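PDB 3N8H: pantothenate synthetase from Francisella tularensis subsp. tularensis, which catalyses the ATP-dependent condensation of pantoate with beta-alanine to pantothenate, by way of a pantoyl-adenylate intermediate, and works as a homodimer. Local coordinates for the interface of chains A and B. Coordinates in Å, arbitrary orientation; residue numbers count along the deposited sequence, not the author numbering. Chains: chain A/B, Pantothenate synthetase.

Contact 2 is the seam of the dimer, where strand 107-111 of each subunit pairs with its twin; contact 1 lies beside it, where the end of helix 154-166 of chain B meets helix 127-142 of chain A. Their centres are about 11 Å apart, and A:Leu107 belongs to both, an example of a strand seam flanked by side-chain packing. Because the dimer is symmetric, contact 1 recurs with the chains exchanged. The centres lie about 21 Å (contact 1) and 26 Å (contact 2) from A:His39, the predicted proton donor, which suggests a role in assembly rather than in direct catalysis.

Contact 1: the interface of chains A and B. Residues chain A 100, 107, 133, 136-137, 140; chain B 166-168.
B:Phe167 inserts its ring between helix 127-142 and the start of strand 107-111 of chain A, filling a place in the homodimer interface. A:Leu136 lies over one face of the ring near its CD1/CE1 rim, with CG 3.8 Å from CD1 of B:Phe167, and the leucine side chain crosses that of the phenylalanine at about a right angle. CE1 approaches A:Thr133, while CZ comes 3.9 Å from the backbone O of A:Leu107. The carbonyl of the same phenylalanine is capped by A:Gln140: NE2 of the side-chain amide donates to B:Phe167 O at 3.0 Å, arriving nearly along the C=O axis and close to the plane of its own amide. CB and CG of A:Gln140 lie against this oxygen, and a bend at chi2 (-69°) swings the amide back to it.

A:Lys137 is the second major element. Its chain runs over the helix end of chain B, and its methylenes touch both phenylalanines: CG lies between CD1 of the B:Phe167 ring, 3.8 Å away, and the in-plane edge of the B:Phe168 ring, 3.9 Å from CE2. The otherwise extended chain bends at its last torsion (chi4 -80°), which brings NZ to the oxygens of B:Asp166 and A:Ile100. NZ donates to the backbone O of B:Asp166 at 2.9 Å and makes a salt bridge with carboxylate OD1 of that residue at 3.1 Å, on its anti side and out of the carboxylate plane. A further bond to A:Ile100 O, 2.8 Å from NZ, comes from its own subunit and should help fix the amine. B:Asp166 closes helix 154-166, and the two phenylalanines follow in the loop after it, lying against helix 127-142 and near the end of helix 97-100.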
# COMPACT_ATOMS: atom_id res chain seq x y z
N ILE A 100 5.56 -8.60 11.26
CA ILE A 100 4.85 -7.59 10.48
C ILE A 100 5.72 -6.96 9.40
O ILE A 100 5.25 -6.65 8.29
CB ILE A 100 4.22 -6.49 11.39
CG1 ILE A 100 3.20 -7.13 12.34
CG2 ILE A 100 3.53 -5.42 10.55
CD1 ILE A 100 2.09 -7.90 11.62
N LEU A 107 8.45 -0.87 1.99
CA LEU A 107 7.33 -0.37 1.16
C LEU A 107 6.29 0.28 2.06
O LEU A 107 5.75 -0.36 2.97
CB LEU A 107 6.68 -1.52 0.39
CG LEU A 107 7.57 -2.29 -0.59
CD1 LEU A 107 6.74 -3.43 -1.24
CD2 LEU A 107 8.17 -1.37 -1.64
N THR A 133 0.33 2.02 6.67
CA THR A 133 1.06 0.84 6.23
C THR A 133 0.74 -0.38 7.14
O THR A 133 0.41 -1.47 6.66
CB THR A 133 2.59 1.10 6.22
OG1 THR A 133 2.88 2.22 5.35
CG2 THR A 133 3.34 -0.12 5.71
N LEU A 136 -3.02 -1.38 6.69
CA LEU A 136 -3.14 -2.18 5.47
C LEU A 136 -2.67 -3.63 5.71
O LEU A 136 -3.34 -4.57 5.31
CB LEU A 136 -2.34 -1.56 4.32
CG LEU A 136 -2.51 -2.28 2.97
CD1 LEU A 136 -3.98 -2.60 2.66
CD2 LEU A 136 -1.89 -1.48 1.81
N LYS A 137 -1.52 -3.80 6.35
CA LYS A 137 -1.01 -5.14 6.65
C LYS A 137 -1.97 -5.96 7.54
O LYS A 137 -2.27 -7.12 7.27
CB LYS A 137 0.36 -5.02 7.32
CG LYS A 137 1.50 -4.67 6.35
CD LYS A 137 2.76 -4.23 7.14
CE LYS A 137 3.97 -4.06 6.19
NZ LYS A 137 4.61 -5.37 5.85
N GLN A 140 -4.98 -7.10 5.77
CA GLN A 140 -4.66 -8.11 4.77
C GLN A 140 -4.49 -9.44 5.49
O GLN A 140 -4.81 -10.50 4.97
CB GLN A 140 -3.38 -7.73 4.03
CG GLN A 140 -3.53 -6.56 3.02
CD GLN A 140 -4.39 -6.95 1.81
OE1 GLN A 140 -5.61 -6.76 1.80
NE2 GLN A 140 -3.75 -7.53 0.79
N ASP B 166 5.03 -8.25 1.50
CA ASP B 166 4.76 -7.29 2.59
C ASP B 166 3.29 -7.07 2.86
O ASP B 166 2.91 -6.78 4.00
CB ASP B 166 5.40 -5.93 2.32
CG ASP B 166 6.80 -5.82 2.90
OD1 ASP B 166 6.99 -6.13 4.09
OD2 ASP B 166 7.71 -5.38 2.16
N PHE B 167 2.45 -7.20 1.83
CA PHE B 167 1.02 -7.00 2.05
C PHE B 167 0.21 -8.27 2.05
O PHE B 167 -1.01 -8.25 1.86
CB PHE B 167 0.46 -5.87 1.15
CG PHE B 167 1.13 -4.56 1.45
CD1 PHE B 167 0.90 -3.92 2.66
CD2 PHE B 167 2.07 -4.01 0.57
CE1 PHE B 167 1.56 -2.74 2.99
CE2 PHE B 167 2.73 -2.82 0.88
CZ PHE B 167 2.46 -2.18 2.09
N PHE B 168 0.91 -9.38 2.30
CA PHE B 168 0.29 -10.67 2.56
C PHE B 168 -0.72 -11.03 1.48
O PHE B 168 -1.86 -11.39 1.76
CB PHE B 168 -0.28 -10.69 3.98
CG PHE B 168 0.73 -10.28 5.02
CD1 PHE B 168 1.61 -11.21 5.58
CD2 PHE B 168 0.86 -8.94 5.40
CE1 PHE B 168 2.58 -10.81 6.50
CE2 PHE B 168 1.84 -8.53 6.32
CZ PHE B 168 2.70 -9.47 6.87

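Contact 2: the interface of chains A and B. Residues chain A 107-110; chain B 108-110, 112.
A:Arg108 and B:Glu110 pair as antiparallel neighbours, and A:Glu110 and B:Arg108 do the same, so that strand 107-111 of each subunit forms an intersubunit beta ladder in this pantothenate synthetase-family homodimer. Backbone hydrogen bonds hold it. B:Glu110 N donates to A:Arg108 O at 2.6 Å, and the matching bond from A:Glu110 N to B:Arg108 O is 2.7 Å long. The bonds from A:Arg108 N to B:Glu110 O and from B:Arg108 N to A:Glu110 O, both between backbone atoms, are 3.0 Å.

At the middle of the ladder A:Ile109 faces B:Ile109 across the two-fold axis. The CD1 methyls of A:Ile109 and B:Ile109 point toward each other and are tightly packed, 3.2 Å apart. In each residue CG1 stands beside the backbone N (chi1 -69° in A:Ile109), which turns the ethyl arm toward its twin.

Beyond the backbone, the long side chains meet over the strands. A:Arg108 extends from CG to NE and lays its guanidinium over B:Lys112, crossing that chain at about a right angle; CG of the lysine sits over the centre of the guanidinium face, 3.8 Å from CZ. The contact thus uses the aliphatic part of the lysine, while bends at chi2 and chi4 turn NZ aside and leave it 5.2 Å from A:Arg108 NH1, the like charges not in contact. A:Glu110 folds at chi2 (71°), and its carboxylate OE1 rests 3.6 Å from CB of B:Glu110. The OE1 atoms of A:Glu110 and B:Glu110 are 5.1 Å apart and likewise not in contact, with the carboxylates turned 44° to one another. B:Lys112 NZ, not in contact with A:Glu110 OE1, may temper this like-charge pairing from a distance.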
# COMPACT_ATOMS: atom_id res chain seq x y z
N LEU A 107 8.45 -0.87 1.99
CA LEU A 107 7.33 -0.37 1.16
C LEU A 107 6.29 0.28 2.06
O LEU A 107 5.75 -0.36 2.97
CB LEU A 107 6.68 -1.52 0.39
CG LEU A 107 7.57 -2.29 -0.59
CD1 LEU A 107 6.74 -3.43 -1.24
CD2 LEU A 107 8.17 -1.37 -1.64
N ARG A 108 6.00 1.55 1.80
CA ARG A 108 5.17 2.32 2.71
C ARG A 108 4.02 2.95 1.97
O ARG A 108 4.17 3.36 0.81
CB ARG A 108 6.00 3.45 3.35
CG ARG A 108 7.16 2.97 4.18
CD ARG A 108 8.24 4.00 4.19
NE ARG A 108 9.52 3.43 4.59
CZ ARG A 108 10.48 4.13 5.18
NH1 ARG A 108 10.29 5.42 5.44
NH2 ARG A 108 11.62 3.55 5.51
N ILE A 109 2.89 3.04 2.64
CA ILE A 109 1.77 3.82 2.14
C ILE A 109 2.02 5.28 2.49
O ILE A 109 2.24 5.60 3.66
CB ILE A 109 0.44 3.37 2.77
CG1 ILE A 109 0.06 1.98 2.28
CG2 ILE A 109 -0.65 4.35 2.40
CD1 ILE A 109 -0.30 1.94 0.82
N GLU A 110 2.00 6.13 1.48
CA GLU A 110 2.29 7.56 1.64
C GLU A 110 1.03 8.33 1.31
O GLU A 110 0.51 8.22 0.20
CB GLU A 110 3.37 7.95 0.62
CG GLU A 110 4.23 9.13 1.00
CD GLU A 110 5.18 8.82 2.14
OE1 GLU A 110 6.15 8.05 1.93
OE2 GLU A 110 4.96 9.36 3.24
N ARG B 108 -0.31 6.37 -2.00
CA ARG B 108 0.67 5.74 -2.89
C ARG B 108 1.58 4.80 -2.14
O ARG B 108 1.94 5.05 -1.00
CB ARG B 108 1.51 6.85 -3.50
CG ARG B 108 0.68 8.07 -3.76
CD ARG B 108 1.47 9.12 -4.46
NE ARG B 108 0.63 10.27 -4.79
CZ ARG B 108 1.08 11.33 -5.44
NH1 ARG B 108 2.35 11.37 -5.81
NH2 ARG B 108 0.27 12.34 -5.70
N ILE B 109 1.96 3.70 -2.80
CA ILE B 109 3.05 2.89 -2.28
C ILE B 109 4.38 3.58 -2.60
O ILE B 109 4.68 3.83 -3.77
CB ILE B 109 3.05 1.49 -2.88
CG1 ILE B 109 1.78 0.73 -2.48
CG2 ILE B 109 4.30 0.74 -2.41
CD1 ILE B 109 1.80 0.27 -1.01
N GLU B 110 5.17 3.86 -1.55
CA GLU B 110 6.50 4.47 -1.70
C GLU B 110 7.60 3.45 -1.36
O GLU B 110 7.70 3.00 -0.23
CB GLU B 110 6.61 5.68 -0.78
CG GLU B 110 7.79 6.58 -1.09
CD GLU B 110 7.81 7.04 -2.54
OE1 GLU B 110 6.73 7.34 -3.10
OE2 GLU B 110 8.91 7.10 -3.12
N LYS B 112 11.17 2.30 -0.35
CA LYS B 112 12.37 2.83 0.29
C LYS B 112 13.35 1.71 0.46
O LYS B 112 13.44 1.10 1.54
CB LYS B 112 12.03 3.42 1.66
CG LYS B 112 11.86 4.93 1.68
CD LYS B 112 10.50 5.37 1.15
CE LYS B 112 10.22 6.84 1.48
NZ LYS B 112 11.21 7.78 0.85